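Cfl (Pectobacterium brasiliense, PDB 7A9J) probably activates a carboxylic acid such as coronafacic acid with ATP, as an acyl-adenylate-forming ligase of the AMP-binding enzyme family. Local coordinates at residues Tyr334-Thr337 against Glu338-Gly341. The protein carries 1 engineered substitution. Residues are numbered along the deposited sequence; the frame is centred on the assembly and turned at random.
With R4Z (6-ethyl-1-oxidanylidene-indene-4-carboxylic acid), chain B.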
loop_
_atom_site.group_PDB
_atom_site.type_symbol
_atom_site.label_atom_id
_atom_site.label_comp_id
_atom_site.label_asym_id
_atom_site.label_seq_id
_atom_site.Cartn_x
_atom_site.Cartn_y
_atom_site.Cartn_z
ATOM N N TYR A 334 -3.337 6.135 4.279
ATOM C CA TYR A 334 -2.194 5.994 5.156
ATOM C C TYR A 334 -2.534 4.875 6.115
ATOM O O TYR A 334 -3.542 4.950 6.805
ATOM C CB TYR A 334 -1.964 7.304 5.893
ATOM C CG TYR A 334 -0.907 7.353 6.987
ATOM C CD1 TYR A 334 -1.151 6.835 8.261
ATOM C CD2 TYR A 334 0.301 8.011 6.770
ATOM C CE1 TYR A 334 -0.189 6.983 9.298
ATOM C CE2 TYR A 334 1.268 8.105 7.779
ATOM C CZ TYR A 334 1.001 7.614 9.045
ATOM O OH TYR A 334 1.969 7.754 10.071
ATOM N N GLY A 335 -1.700 3.856 6.171
ATOM C CA GLY A 335 -2.045 2.748 7.046
ATOM C C GLY A 335 -0.928 1.738 7.034
ATOM O O GLY A 335 0.058 1.864 6.289
ATOM N N GLN A 336 -1.086 0.732 7.893
ATOM C CA GLN A 336 -0.068 -0.311 7.938
ATOM C C GLN A 336 -0.682 -1.561 8.561
ATOM O O GLN A 336 -1.708 -1.511 9.251
ATOM C CB GLN A 336 1.166 0.129 8.733
ATOM C CG GLN A 336 0.870 0.445 10.171
ATOM C CD GLN A 336 2.096 1.081 10.870
ATOM O OE1 GLN A 336 2.225 2.302 10.916
ATOM N NE2 GLN A 336 3.010 0.252 11.360
ATOM N N THR A 337 0.007 -2.679 8.345
ATOM C CA THR A 337 -0.520 -3.974 8.783
ATOM C C THR A 337 -0.791 -4.025 10.284
ATOM O O THR A 337 -1.806 -4.566 10.709
ATOM C CB THR A 337 0.486 -5.046 8.358
ATOM O OG1 THR A 337 0.605 -4.936 6.925
ATOM C CG2 THR A 337 -0.050 -6.455 8.683
ATOM N N GLU A 338 0.103 -3.455 11.116
ATOM C CA GLU A 338 -0.118 -3.498 12.571
ATOM C C GLU A 338 -1.389 -2.769 12.993
ATOM O O GLU A 338 -1.958 -3.051 14.044
ATOM C CB GLU A 338 1.078 -2.881 13.280
ATOM C CG GLU A 338 2.355 -3.648 13.057
ATOM C CD GLU A 338 3.197 -3.247 11.811
ATOM O OE1 GLU A 338 2.699 -2.637 10.805
ATOM O OE2 GLU A 338 4.409 -3.592 11.867
ATOM N N LEU A 339 -1.848 -1.830 12.200
ATOM C CA LEU A 339 -3.070 -1.096 12.488
ATOM C C LEU A 339 -4.268 -1.742 11.822
ATOM O O LEU A 339 -5.335 -1.128 11.730
ATOM C CB LEU A 339 -2.926 0.341 12.003
ATOM C CG LEU A 339 -1.881 1.023 12.861
ATOM C CD1 LEU A 339 -1.655 2.422 12.312
ATOM C CD2 LEU A 339 -2.388 1.049 14.350
ATOM N N GLY A 340 -4.080 -2.949 11.295
ATOM C CA GLY A 340 -5.222 -3.663 10.701
ATOM C C GLY A 340 -5.511 -3.259 9.270
ATOM O O GLY A 340 -5.503 -4.095 8.353
ATOM N N GLY A 341 -5.693 -1.977 9.050
ATOM C CA GLY A 341 -5.974 -1.455 7.746
ATOM C C GLY A 341 -5.578 0.007 7.578
ATOM O O GLY A 341 -4.824 0.550 8.348
HETATM C C13 R4Z B . -2.567 -2.360 5.997
HETATM C C15 R4Z B . -2.771 -0.165 4.743
HETATM C C02 R4Z B . -2.867 1.999 3.306
HETATM C C03 R4Z B . -2.150 2.647 2.301
HETATM C C04 R4Z B . -0.890 1.802 2.106
HETATM C C05 R4Z B . -2.343 0.758 3.801
HETATM C C06 R4Z B . -1.133 0.541 3.096
HETATM C C07 R4Z B . -0.414 -0.619 3.359
HETATM C C08 R4Z B . 0.901 -0.877 2.606
HETATM C C11 R4Z B . -0.878 -1.558 4.280
HETATM C C12 R4Z B . -2.069 -1.347 4.988
HETATM C C14 R4Z B . -3.237 -3.567 5.280
HETATM O O01 R4Z B . -3.886 2.470 3.739
HETATM O O09 R4Z B . 1.371 -2.045 2.647
HETATM O O10 R4Z B . 1.522 0.037 1.975
#
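Gln336 and Glu338 meet side chain to side chain where the chain leaves strand 331-335 and curls over: NE2 of Gln336 donates to OE1 of Glu338 at 3.0 Å, nearly straight at 168°. OE1 lies nearly in the plane of the amide, but the N-H comes to it from above the carboxylate's own plane, the two flat groups being turned 74° apart. Glu338 manages this because its chain bends at chi2 (89°), turning the carboxylate back toward the glutamine amide; its other oxygen, OE2, forms a salt bridge with Lys197. This is the looser side of the turn, with both residues still partly open to solvent.

The inner side is tighter and mostly backbone. The N-H of Leu339 reaches O of Gln336 at 3.0 Å, and the N-H of Gly340 reaches O of Thr337 at 2.9 Å, two successive i to i+3 bonds that wind a single short 3-10 turn. Buried Leu339 sets CD1 3.9 Å from CG of Gln336, and both side chains also touch Leu404. The sequence from Tyr334 to Glu338, YGQTE, is a core motif of the adenylate-forming enzymes, and here the turn borders the pocket holding the indenone acid R4Z. Gly335 and Gln336 pass their backbone along the ligand, C of Gln336 lying 3.3 Å from ligand atom C13 at the start of its ethyl group. From the returning chain, CA of Gly341 comes within 3.9 Å of the same ligand carbon, C13, while the carbonyl oxygen of Gly340 is hydrogen-bonded to the hydroxyl of Tyr201.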